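Local structure of formylmethanofuran--tetrahydromethanopterin formyltransferase (Methanosarcina barkeri, 1M5S) at residues V74-T78 with E191-T195; A111-V117 with E153-I158; G136-Y140 with L150-N154; S204-S208 with T219-R223; E254-K258 with K288-K292. The protein catalyses the reversible transfer of a formyl group from formylmethanofuran to tetrahydromethanopterin, an early step of methanogenesis from carbon dioxide. All coordinates share one frame; numbering follows the deposited sequence.

Interaction 1: V74-T78 with E191-T195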
# COMPACT_ATOMS: atom_id res chain seq x y z
N VAL A 74 -15.90 1.74 -10.74
CA VAL A 74 -16.51 0.66 -9.98
C VAL A 74 -17.78 0.17 -10.68
O VAL A 74 -18.28 0.82 -11.60
CB VAL A 74 -16.84 1.09 -8.52
CG1 VAL A 74 -15.55 1.40 -7.76
CG2 VAL A 74 -17.77 2.30 -8.52
N GLN A 75 -18.13 -1.08 -10.40
CA GLN A 75 -19.39 -1.65 -10.86
C GLN A 75 -20.17 -2.06 -9.63
O GLN A 75 -19.59 -2.58 -8.68
CB GLN A 75 -19.14 -2.86 -11.76
CG GLN A 75 -18.59 -2.51 -13.13
CD GLN A 75 -18.38 -3.74 -14.01
OE1 GLN A 75 -18.91 -4.81 -13.73
NE2 GLN A 75 -17.62 -3.56 -15.09
N ILE A 76 -21.41 -1.61 -9.57
CA ILE A 76 -22.32 -2.06 -8.52
C ILE A 76 -23.44 -2.83 -9.21
O ILE A 76 -23.92 -2.41 -10.27
CB ILE A 76 -22.89 -0.86 -7.74
CG1 ILE A 76 -21.74 -0.13 -7.02
CG2 ILE A 76 -23.91 -1.33 -6.72
CD1 ILE A 76 -22.05 1.32 -6.62
N CYS A 77 -23.66 -4.05 -8.73
CA CYS A 77 -24.48 -5.04 -9.43
C CYS A 77 -25.62 -5.49 -8.54
O CYS A 77 -25.44 -5.67 -7.32
CB CYS A 77 -23.64 -6.26 -9.81
SG CYS A 77 -22.11 -5.93 -10.73
N THR A 78 -26.74 -5.82 -9.16
CA THR A 78 -27.89 -6.30 -8.42
C THR A 78 -28.91 -6.93 -9.39
O THR A 78 -28.85 -6.70 -10.60
CB THR A 78 -28.50 -5.13 -7.60
OG1 THR A 78 -29.13 -5.63 -6.41
CG2 THR A 78 -29.49 -4.36 -8.43
N GLU A 191 -10.71 -3.62 -18.59
CA GLU A 191 -11.97 -2.89 -18.62
C GLU A 191 -13.15 -3.85 -18.67
O GLU A 191 -13.04 -4.94 -19.24
CB GLU A 191 -12.01 -1.96 -19.83
CG GLU A 191 -13.09 -0.88 -19.78
CD GLU A 191 -12.83 0.27 -20.75
OE1 GLU A 191 -11.66 0.65 -20.96
OE2 GLU A 191 -13.82 0.81 -21.29
N GLY A 192 -14.23 -3.50 -17.98
CA GLY A 192 -15.49 -4.19 -18.19
C GLY A 192 -15.80 -5.28 -17.18
O GLY A 192 -16.91 -5.80 -17.15
N THR A 193 -14.82 -5.62 -16.34
CA THR A 193 -15.00 -6.70 -15.37
C THR A 193 -14.62 -6.30 -13.96
O THR A 193 -13.78 -5.41 -13.75
CB THR A 193 -14.17 -7.94 -15.75
OG1 THR A 193 -12.85 -7.52 -16.13
CG2 THR A 193 -14.82 -8.69 -16.89
N ILE A 194 -15.24 -6.96 -12.99
CA ILE A 194 -14.87 -6.86 -11.59
C ILE A 194 -14.78 -8.25 -10.95
O ILE A 194 -15.24 -9.24 -11.51
CB ILE A 194 -15.89 -6.01 -10.77
CG1 ILE A 194 -17.28 -6.67 -10.78
CG2 ILE A 194 -15.93 -4.59 -11.29
CD1 ILE A 194 -18.15 -6.32 -9.58
N THR A 195 -14.17 -8.31 -9.77
CA THR A 195 -14.07 -9.55 -9.03
C THR A 195 -14.53 -9.29 -7.59
O THR A 195 -13.76 -8.78 -6.78
CB THR A 195 -12.62 -10.10 -9.05
OG1 THR A 195 -11.71 -9.09 -8.60
CG2 THR A 195 -12.21 -10.52 -10.47
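Q75 and I194 carry this contact, which joins strand 71-78 to the short strand 193-194 near the centre of the chain by side chains and not by strand pairing. The two meet at a slant. CB of Q75 is 3.7 Å from CG2 of I194, and CG and the amide carbon stay almost as close, so the glutamine chain passes over this one methyl from CB to the amide carbon. CG1 of I194 takes the slot between its own backbone N and carbonyl carbon (chi1 62°). That leaves CG2 to face Q75, while CD1 reaches the sulphur of C77 at 4.1 Å (SG to CD1). Beyond CG the glutamine is stretched out, which carries its amide to the backbone at G192, just before strand 193-194. There NE2 of Q75 donates to O of G192 over 3.1 Å in a nearly straight bond (172°). The acceptor lies in the plane of the Q75 amide, but the donor stands above the carbonyl plane of G192 and uses no lone-pair direction. E57 on the neighbouring strand 53-60 shares in this: its OE1 also takes a hydrogen bond from NE2 of Q75, and its OE2 one from N of G192. The backbone of G192 has a positive phi of 98°, at which a side chain would press on the preceding carbonyl oxygen. Apolar carbons of I194 thus lie beside a buried amide-carboxylate-backbone network: the NH2 side of the Q75 amide is well used and probably fixes its turn, while OE1, buried without a polar partner, probably costs some desolvation.

Interaction 2: A111-V117 with E153-I158. Unlike the reference sequence in segment 111-117: D115 (reference Phe).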
# COMPACT_ATOMS: atom_id res chain seq x y z
N ALA A 111 -25.52 4.42 -22.25
CA ALA A 111 -26.44 3.33 -21.91
C ALA A 111 -27.89 3.77 -21.95
O ALA A 111 -28.20 4.92 -21.66
CB ALA A 111 -26.11 2.79 -20.53
N GLU A 112 -28.79 2.83 -22.23
CA GLU A 112 -30.20 3.15 -22.35
C GLU A 112 -30.85 3.45 -21.01
O GLU A 112 -31.65 4.38 -20.89
CB GLU A 112 -30.96 2.02 -23.05
CG GLU A 112 -32.24 2.50 -23.73
CD GLU A 112 -33.25 1.39 -23.93
OE1 GLU A 112 -33.79 0.88 -22.93
OE2 GLU A 112 -33.50 1.04 -25.10
N LYS A 113 -30.53 2.65 -20.00
CA LYS A 113 -31.01 2.89 -18.64
C LYS A 113 -30.12 3.92 -17.93
O LYS A 113 -28.91 3.94 -18.14
CB LYS A 113 -31.03 1.58 -17.85
CG LYS A 113 -32.30 1.35 -17.07
CD LYS A 113 -32.18 1.91 -15.67
CE LYS A 113 -33.37 1.51 -14.82
NZ LYS A 113 -34.60 2.24 -15.22
N GLN A 114 -30.74 4.85 -17.20
CA GLN A 114 -30.03 5.90 -16.46
C GLN A 114 -30.74 6.21 -15.14
O GLN A 114 -31.93 6.54 -15.13
CB GLN A 114 -29.96 7.19 -17.29
CG GLN A 114 -29.14 7.10 -18.56
CD GLN A 114 -27.65 7.07 -18.31
OE1 GLN A 114 -27.19 7.36 -17.21
NE2 GLN A 114 -26.89 6.73 -19.34
N ASP A 115 -30.01 6.10 -14.04
CA ASP A 115 -30.53 6.49 -12.74
C ASP A 115 -30.03 7.90 -12.42
O ASP A 115 -28.86 8.21 -12.67
CB ASP A 115 -30.08 5.50 -11.67
CG ASP A 115 -30.60 4.09 -11.92
OD1 ASP A 115 -29.80 3.21 -12.34
OD2 ASP A 115 -31.80 3.84 -11.67
N ASN A 116 -30.92 8.78 -11.98
CA ASN A 116 -30.57 10.19 -11.80
C ASN A 116 -29.97 10.48 -10.42
O ASN A 116 -30.32 11.46 -9.76
CB ASN A 116 -31.79 11.10 -12.07
CG ASN A 116 -32.88 10.98 -11.01
OD1 ASN A 116 -32.97 9.99 -10.27
ND2 ASN A 116 -33.73 12.01 -10.93
N VAL A 117 -28.96 9.68 -10.07
CA VAL A 117 -28.32 9.72 -8.76
C VAL A 117 -27.81 11.12 -8.37
O VAL A 117 -28.05 11.59 -7.26
CB VAL A 117 -27.14 8.72 -8.71
CG1 VAL A 117 -26.53 8.65 -7.32
CG2 VAL A 117 -27.62 7.34 -9.15
N GLU A 153 -25.28 14.07 -13.37
CA GLU A 153 -26.71 13.88 -13.15
C GLU A 153 -27.09 12.41 -13.04
O GLU A 153 -27.78 12.00 -12.10
CB GLU A 153 -27.50 14.53 -14.28
CG GLU A 153 -29.00 14.32 -14.15
CD GLU A 153 -29.78 14.99 -15.26
OE1 GLU A 153 -29.40 14.82 -16.45
OE2 GLU A 153 -30.76 15.69 -14.94
N ASN A 154 -26.58 11.61 -13.97
CA ASN A 154 -27.01 10.23 -14.13
C ASN A 154 -25.87 9.23 -13.94
O ASN A 154 -24.71 9.54 -14.22
CB ASN A 154 -27.62 10.02 -15.52
CG ASN A 154 -29.04 10.55 -15.63
OD1 ASN A 154 -29.83 10.46 -14.69
ND2 ASN A 154 -29.37 11.07 -16.80
N ILE A 155 -26.23 8.02 -13.53
CA ILE A 155 -25.35 6.87 -13.65
C ILE A 155 -26.03 5.76 -14.46
O ILE A 155 -27.11 5.28 -14.10
CB ILE A 155 -24.94 6.34 -12.26
CG1 ILE A 155 -23.94 7.29 -11.62
CG2 ILE A 155 -24.33 4.94 -12.38
CD1 ILE A 155 -24.15 7.45 -10.15
N GLY A 156 -25.39 5.37 -15.56
CA GLY A 156 -25.94 4.35 -16.44
C GLY A 156 -25.83 2.94 -15.88
O GLY A 156 -24.95 2.64 -15.06
N ALA A 157 -26.71 2.08 -16.37
CA ALA A 157 -26.74 0.67 -15.98
C ALA A 157 -27.16 -0.17 -17.18
O ALA A 157 -27.75 0.34 -18.13
CB ALA A 157 -27.71 0.47 -14.82
N ILE A 158 -26.71 -1.43 -17.20
CA ILE A 158 -27.08 -2.36 -18.27
C ILE A 158 -27.38 -3.74 -17.71
O ILE A 158 -27.35 -3.96 -16.49
CB ILE A 158 -25.96 -2.49 -19.35
CG1 ILE A 158 -24.60 -2.72 -18.70
CG2 ILE A 158 -25.93 -1.25 -20.23
CD1 ILE A 158 -24.11 -4.14 -18.78
O HOH W 1 -29.58 -0.20 -20.36
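D115 and I155 pair by two sound backbone bonds, N of D115 to O of I155 at 3.0 Å and N of I155 to O of D115 at 2.8 Å, the hallmark of an antiparallel hydrogen-bonded pair. At K113 and A157 the direct link is weak, N of A157 to O of K113 at 3.4 Å, and a water steps in, accepting from N of K113 (3.0 Å) and donating to O of A157 (2.9 Å). Between them Q114 faces G156. Its chain folds back at chi2 (-74°), bringing the amide over the glycine. NE2 of Q114 donates to O of A111 at 3.2 Å and also to O of L108, while OE1 accepts from ND2 of N106. The N-H of G156 goes to OD1 of the same N106, although OE1 of Q114 lies near it. A leucine in place of Q114 would probably leave N106 ND2 and the carbonyls of A111 and L108 without this partner and free the preceding loop to shift. D115, a phenylalanine in the reference sequence, has its OD1 buried with no polar partner in the model. On the face of I155, its CD1 packs against CB of V117 at 3.6 Å. Strand 113-115 lies antiparallel along the long strand 147-170, and the chain then passes through an inverse gamma turn centred on N116 into helix 117-122.

Interaction 3: G136-Y140 with L150-N154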
# COMPACT_ATOMS: atom_id res chain seq x y z
N GLY A 136 -18.60 18.72 -21.13
CA GLY A 136 -19.86 18.44 -21.80
C GLY A 136 -20.89 17.74 -20.93
O GLY A 136 -22.07 17.70 -21.26
N ARG A 137 -20.43 17.20 -19.80
CA ARG A 137 -21.29 16.44 -18.87
C ARG A 137 -22.01 17.39 -17.90
O ARG A 137 -21.42 18.37 -17.41
CB ARG A 137 -20.45 15.47 -18.05
CG ARG A 137 -19.86 14.32 -18.88
CD ARG A 137 -19.18 13.26 -18.01
NE ARG A 137 -18.34 12.34 -18.79
CZ ARG A 137 -18.35 11.01 -18.63
NH1 ARG A 137 -19.15 10.43 -17.73
NH2 ARG A 137 -17.58 10.16 -19.34
N LYS A 138 -23.28 17.09 -17.66
CA LYS A 138 -24.11 17.84 -16.72
C LYS A 138 -23.85 17.39 -15.29
O LYS A 138 -24.18 16.26 -14.91
CB LYS A 138 -25.59 17.65 -17.07
CG LYS A 138 -26.55 18.42 -16.17
CD LYS A 138 -27.97 18.34 -16.69
CE LYS A 138 -28.96 18.88 -15.67
NZ LYS A 138 -30.36 18.80 -16.18
N VAL A 139 -23.38 18.33 -14.47
CA VAL A 139 -22.90 18.03 -13.12
C VAL A 139 -23.55 18.94 -12.07
O VAL A 139 -23.74 20.14 -12.28
CB VAL A 139 -21.36 18.18 -13.03
CG1 VAL A 139 -20.89 17.94 -11.61
CG2 VAL A 139 -20.70 17.21 -14.00
N TYR A 140 -23.83 18.37 -10.91
CA TYR A 140 -24.41 19.11 -9.78
C TYR A 140 -23.33 19.37 -8.74
O TYR A 140 -22.52 18.49 -8.42
CB TYR A 140 -25.54 18.30 -9.13
CG TYR A 140 -26.78 18.26 -10.01
CD1 TYR A 140 -27.61 19.38 -10.08
CD2 TYR A 140 -27.06 17.11 -10.74
CE1 TYR A 140 -28.74 19.35 -10.91
CE2 TYR A 140 -28.18 17.08 -11.58
CZ TYR A 140 -29.02 18.21 -11.67
OH TYR A 140 -30.10 18.18 -12.49
N LEU A 150 -18.81 17.24 -6.61
CA LEU A 150 -19.35 17.21 -7.97
C LEU A 150 -19.91 15.83 -8.29
O LEU A 150 -19.28 14.81 -8.02
CB LEU A 150 -18.26 17.59 -8.98
CG LEU A 150 -18.05 19.09 -9.28
CD1 LEU A 150 -18.24 19.93 -8.04
CD2 LEU A 150 -16.66 19.28 -9.85
N ALA A 151 -21.15 15.79 -8.79
CA ALA A 151 -21.80 14.54 -9.17
C ALA A 151 -22.58 14.70 -10.47
O ALA A 151 -23.53 15.48 -10.54
CB ALA A 151 -22.74 14.08 -8.04
N GLU A 152 -22.18 13.96 -11.50
CA GLU A 152 -22.92 13.94 -12.76
C GLU A 152 -24.38 13.56 -12.52
O GLU A 152 -24.70 12.84 -11.56
CB GLU A 152 -22.28 12.94 -13.73
CG GLU A 152 -22.93 12.92 -15.11
CD GLU A 152 -22.00 12.36 -16.18
OE1 GLU A 152 -20.84 12.04 -15.87
OE2 GLU A 152 -22.44 12.24 -17.35
N GLU A 153 -25.28 14.07 -13.37
CA GLU A 153 -26.71 13.88 -13.15
C GLU A 153 -27.09 12.41 -13.04
O GLU A 153 -27.78 12.00 -12.10
CB GLU A 153 -27.50 14.53 -14.28
CG GLU A 153 -29.00 14.32 -14.15
CD GLU A 153 -29.78 14.99 -15.26
OE1 GLU A 153 -29.40 14.82 -16.45
OE2 GLU A 153 -30.76 15.69 -14.94
N ASN A 154 -26.58 11.61 -13.97
CA ASN A 154 -27.01 10.23 -14.13
C ASN A 154 -25.87 9.23 -13.94
O ASN A 154 -24.71 9.54 -14.22
CB ASN A 154 -27.62 10.02 -15.52
CG ASN A 154 -29.04 10.55 -15.63
OD1 ASN A 154 -29.83 10.46 -14.69
ND2 ASN A 154 -29.37 11.07 -16.80
O HOH W 2 -24.33 14.59 -18.31
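R137 and E152 reach each other with two outstretched chains. The arginine is extended from CG to NE; the glutamate has CG anti to its backbone N (chi1 -176°) and runs straight on from there. Their salt bridge is a single nearly linear bond, NH1 of R137 to OE1 of E152 at 3.0 Å and 174°. OE1 uses its syn lone pair and lies in the guanidinium plane, yet the two flat groups stand 81° apart, so no two-pronged pairing forms. N106 ties the pair to strand 103-106: its carbonyl takes a bond from NH1 of R137, and its N-H gives one to OE1 of E152. The other carboxylate oxygen, OE2 of E152, accepts at 3.2 Å from a water that in turn accepts from N of K138.

On the neighbouring positions K138 and E153, both all-extended, bring NZ and OE2 to 3.4 Å, a weak salt bridge. Y140 slants past E153, its CE2 lying 3.8 Å from CB of the glutamate. V139 sends CG1 across CB of L150 at roughly a right angle, 3.7 Å away. The backbones keep step: Y140 and A151 exchange bonds, N of Y140 to O of A151 measuring 2.9 Å, V139 and E152 form the non-hydrogen-bonded pair, and N of E153 closes on O of K138. Together this is the open end of a beta hairpin, strand 137-144 folding back into strand 147-170.

Interaction 4: S204-S208 with T219-R223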
# COMPACT_ATOMS: atom_id res chain seq x y z
N SER A 204 -14.26 -19.77 -0.06
CA SER A 204 -15.27 -20.70 0.42
C SER A 204 -15.78 -21.66 -0.65
O SER A 204 -15.63 -22.88 -0.52
CB SER A 204 -16.44 -19.94 1.05
OG SER A 204 -16.94 -18.94 0.18
N GLY A 205 -16.37 -21.11 -1.71
CA GLY A 205 -17.10 -21.93 -2.68
C GLY A 205 -18.42 -22.45 -2.13
O GLY A 205 -18.65 -22.40 -0.92
N SER A 206 -19.28 -22.97 -2.99
CA SER A 206 -20.55 -23.51 -2.52
C SER A 206 -21.25 -24.40 -3.54
O SER A 206 -21.07 -24.25 -4.75
CB SER A 206 -21.48 -22.36 -2.11
OG SER A 206 -21.85 -21.59 -3.24
N LYS A 207 -22.04 -25.34 -3.03
CA LYS A 207 -22.98 -26.09 -3.87
C LYS A 207 -24.40 -25.52 -3.73
O LYS A 207 -24.71 -24.83 -2.75
CB LYS A 207 -22.97 -27.58 -3.51
CG LYS A 207 -23.40 -27.89 -2.09
CD LYS A 207 -23.46 -29.39 -1.86
CE LYS A 207 -24.04 -29.73 -0.50
NZ LYS A 207 -23.08 -29.47 0.60
N SER A 208 -25.27 -25.92 -4.65
CA SER A 208 -26.62 -25.37 -4.77
C SER A 208 -27.59 -25.72 -3.64
O SER A 208 -28.61 -25.06 -3.47
CB SER A 208 -27.24 -25.81 -6.10
OG SER A 208 -27.88 -24.72 -6.75
N THR A 219 -24.59 -24.34 0.60
CA THR A 219 -23.59 -24.76 1.57
C THR A 219 -22.24 -25.00 0.89
O THR A 219 -22.14 -24.99 -0.34
CB THR A 219 -23.99 -26.07 2.29
OG1 THR A 219 -24.14 -27.12 1.32
CG2 THR A 219 -25.30 -25.90 3.04
N ALA A 220 -21.21 -25.24 1.69
CA ALA A 220 -19.90 -25.61 1.16
C ALA A 220 -20.03 -26.90 0.36
O ALA A 220 -20.67 -27.85 0.80
CB ALA A 220 -18.90 -25.78 2.30
N ASN A 221 -19.52 -26.87 -0.87
CA ASN A 221 -19.39 -28.07 -1.68
C ASN A 221 -18.24 -28.95 -1.18
O ASN A 221 -17.07 -28.72 -1.48
CB ASN A 221 -19.15 -27.67 -3.14
CG ASN A 221 -19.24 -28.84 -4.09
OD1 ASN A 221 -19.47 -28.66 -5.29
ND2 ASN A 221 -19.01 -30.04 -3.58
N GLU A 222 -18.59 -30.00 -0.44
CA GLU A 222 -17.60 -30.87 0.22
C GLU A 222 -16.68 -31.58 -0.77
O GLU A 222 -15.64 -32.12 -0.38
CB GLU A 222 -18.31 -31.90 1.11
CG GLU A 222 -19.16 -32.94 0.36
CD GLU A 222 -20.48 -32.38 -0.16
OE1 GLU A 222 -20.98 -31.39 0.42
OE2 GLU A 222 -21.03 -32.95 -1.13
N ARG A 223 -17.04 -31.56 -2.06
CA ARG A 223 -16.25 -32.22 -3.10
C ARG A 223 -15.00 -31.43 -3.46
O ARG A 223 -14.14 -31.94 -4.17
CB ARG A 223 -17.09 -32.42 -4.36
CG ARG A 223 -18.34 -33.26 -4.17
CD ARG A 223 -19.07 -33.46 -5.50
NE ARG A 223 -18.56 -34.61 -6.24
CZ ARG A 223 -18.28 -34.62 -7.54
NH1 ARG A 223 -17.84 -35.73 -8.11
NH2 ARG A 223 -18.41 -33.51 -8.26
O HOH W 3 -17.05 -25.08 -1.20
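The backbones of K207 and T219 touch at one antiparallel bridge, with N of K207 giving a short 2.7 Å bond to O of T219; the touching parts otherwise run at 97° to each other. In return, N of T219 gives O of K207 a weak bond of 3.4 Å. The lysine then turns its side chain back across the same partner. With CG set between backbone N and carbonyl carbon (chi1 62°), the chain stays straight as far as CE, and a last bend (chi4 -75°) brings NZ among several oxygens. NZ of K207 donates to OG1 of T219 at 2.7 Å, to O of A220 at 2.9 Å and to OE1 of E222, also at 2.9 Å, the last as a salt bridge on the syn lone pair. E222 doubles back at chi2 to bring that oxygen in. OD2 of D126 of a second subunit forms a salt bridge with K207 and a hydrogen bond with OG1 of T219, which is also hydrogen-bonded to O of G209. A methionine in place of K207 would probably leave E222 and D126 of the second subunit without the cation they share, and A220 O without this donor. Along the lysine's root, CB of K207 packs on CB of N221 at 3.8 Å. F124 of the second subunit packs on S206, T219 and A220. This closes off a smaller loop, 209-218, inside the long irregular segment between strands 193-194 and 243-251, at a subunit interface of the homotetramer.

Interaction 5: E254-K258 with K288-K292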
# COMPACT_ATOMS: atom_id res chain seq x y z
N GLU A 254 -20.05 -10.57 -22.58
CA GLU A 254 -19.43 -11.89 -22.57
C GLU A 254 -17.96 -11.82 -22.93
O GLU A 254 -17.14 -12.55 -22.37
CB GLU A 254 -20.15 -12.82 -23.55
CG GLU A 254 -21.33 -13.56 -22.94
CD GLU A 254 -21.97 -14.54 -23.91
OE1 GLU A 254 -21.27 -15.44 -24.43
OE2 GLU A 254 -23.20 -14.41 -24.13
N GLU A 255 -17.62 -10.92 -23.85
CA GLU A 255 -16.25 -10.76 -24.33
C GLU A 255 -15.30 -10.33 -23.21
O GLU A 255 -14.14 -10.76 -23.17
CB GLU A 255 -16.20 -9.73 -25.47
CG GLU A 255 -17.08 -10.08 -26.66
CD GLU A 255 -18.45 -9.38 -26.62
OE1 GLU A 255 -19.35 -9.84 -25.88
OE2 GLU A 255 -18.63 -8.38 -27.35
N SER A 256 -15.81 -9.51 -22.29
CA SER A 256 -15.02 -8.96 -21.20
C SER A 256 -14.79 -10.02 -20.13
O SER A 256 -13.70 -10.12 -19.58
CB SER A 256 -15.72 -7.75 -20.58
OG SER A 256 -15.77 -6.68 -21.51
N ILE A 257 -15.83 -10.81 -19.85
CA ILE A 257 -15.70 -11.93 -18.94
C ILE A 257 -14.66 -12.91 -19.46
O ILE A 257 -13.81 -13.38 -18.71
CB ILE A 257 -17.03 -12.67 -18.76
CG1 ILE A 257 -18.12 -11.68 -18.35
CG2 ILE A 257 -16.87 -13.78 -17.74
CD1 ILE A 257 -18.47 -11.71 -16.89
N LYS A 258 -14.69 -13.17 -20.76
CA LYS A 258 -13.75 -14.11 -21.37
C LYS A 258 -12.33 -13.58 -21.32
O LYS A 258 -11.40 -14.32 -21.00
CB LYS A 258 -14.14 -14.40 -22.82
CG LYS A 258 -15.31 -15.36 -22.94
CD LYS A 258 -15.88 -15.43 -24.35
CE LYS A 258 -17.20 -16.19 -24.35
NZ LYS A 258 -17.72 -16.45 -25.72
N LYS A 288 -27.84 -18.77 -17.91
CA LYS A 288 -27.90 -18.67 -19.37
C LYS A 288 -26.53 -18.76 -20.06
O LYS A 288 -26.41 -19.29 -21.16
CB LYS A 288 -28.59 -17.36 -19.78
CG LYS A 288 -28.71 -17.17 -21.28
CD LYS A 288 -28.44 -15.72 -21.69
CE LYS A 288 -28.01 -15.63 -23.16
NZ LYS A 288 -26.71 -16.32 -23.43
N TYR A 289 -25.50 -18.25 -19.38
CA TYR A 289 -24.20 -18.03 -20.01
C TYR A 289 -23.21 -19.16 -19.73
O TYR A 289 -23.06 -19.61 -18.58
CB TYR A 289 -23.62 -16.68 -19.55
CG TYR A 289 -24.50 -15.48 -19.85
CD1 TYR A 289 -25.36 -14.96 -18.88
CD2 TYR A 289 -24.47 -14.88 -21.11
CE1 TYR A 289 -26.18 -13.87 -19.16
CE2 TYR A 289 -25.29 -13.78 -21.40
CZ TYR A 289 -26.14 -13.28 -20.42
OH TYR A 289 -26.95 -12.20 -20.70
N GLN A 290 -22.61 -19.69 -20.79
CA GLN A 290 -21.61 -20.75 -20.67
C GLN A 290 -20.27 -20.28 -21.22
O GLN A 290 -20.16 -19.87 -22.38
CB GLN A 290 -22.07 -22.04 -21.38
CG GLN A 290 -21.96 -22.04 -22.91
CD GLN A 290 -21.24 -23.28 -23.45
OE1 GLN A 290 -21.30 -24.36 -22.86
NE2 GLN A 290 -20.58 -23.12 -24.60
N PHE A 291 -19.28 -20.23 -20.33
CA PHE A 291 -17.93 -19.83 -20.69
C PHE A 291 -17.03 -21.05 -20.60
O PHE A 291 -16.72 -21.53 -19.51
CB PHE A 291 -17.45 -18.73 -19.75
CG PHE A 291 -18.29 -17.49 -19.80
CD1 PHE A 291 -19.26 -17.24 -18.83
CD2 PHE A 291 -18.13 -16.56 -20.83
CE1 PHE A 291 -20.04 -16.10 -18.88
CE2 PHE A 291 -18.92 -15.41 -20.89
CZ PHE A 291 -19.88 -15.18 -19.91
N LYS A 292 -16.78 -21.66 -21.76
CA LYS A 292 -15.98 -22.87 -21.84
C LYS A 292 -14.50 -22.51 -21.80
O LYS A 292 -14.01 -21.74 -22.63
CB LYS A 292 -16.31 -23.66 -23.12
CG LYS A 292 -17.51 -24.60 -22.97
CD LYS A 292 -17.57 -25.62 -24.09
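OE2 of E254 has two neighbours, Y289 and K288: it meets the tyrosine ring at its edge, in the ring plane, 3.3 Å from CD2 of Y289, and has NZ of K288 at 4.1 Å, too far for a salt bridge but probably close enough for a mild attraction between the charges. No hydrogen bond crosses the contact. It is helix-on-strand packing of an alpha/beta sandwich: the start of helix 254-268 lies over strand 289-292, the axes of the short segments 10.0 Å apart at closest approach and inclined by 35°. K288 and Y289 both face A15 on the adjoining strand 12-26, a classic beta bulge. The bent K288 chain lays its CD over one face of the Y289 ring, toward the rim, while E254 comes at the edge with its carboxylate turned steeply to the ring.

The F291 ring is touched by three helix residues. E254 is extended beyond CG, and that CG touches CE2 of F291 at 3.7 Å. K258, one turn further along, also runs out straight; its CE meets the ring edge at CD2 of F291, again 3.7 Å, so the methylenes pack while NZ of K258 stays a long 3.9 Å from OE1 of E254. I161 of strand 147-170 packs against E254, I257, Y289 and F291. With CG1 beside the backbone N (chi1 -54°), I257 directs its other branch onto one face of the phenylalanine, a CH-pi contact in which CG2 of I257 sits 4.0 Å from the F291 ring centroid and 11° off the ring normal.

How the interactions relate
Interactions 2 and 3 share E153 and N154 and lie along the same strand, 147-170, their centres 12 Å apart; strands 113-115 and 137-144 are its neighbours. N106 bonds with side chains of both, Q114 in one, R137 and E152 in the other. Interaction 1 lies near the middle of the chain, about 4 Å from its centre, and interactions 2 and 3 are nested inside the chain loop that interaction 1 closes. Interaction 1 touches interaction 5 directly, CG2 of T193 packing 3.2 Å from O of S256. Interaction 4 is remote, its centre 44 Å from that of interaction 3 and on the other side of the chain's centre; alone among the five, its segments touch another subunit.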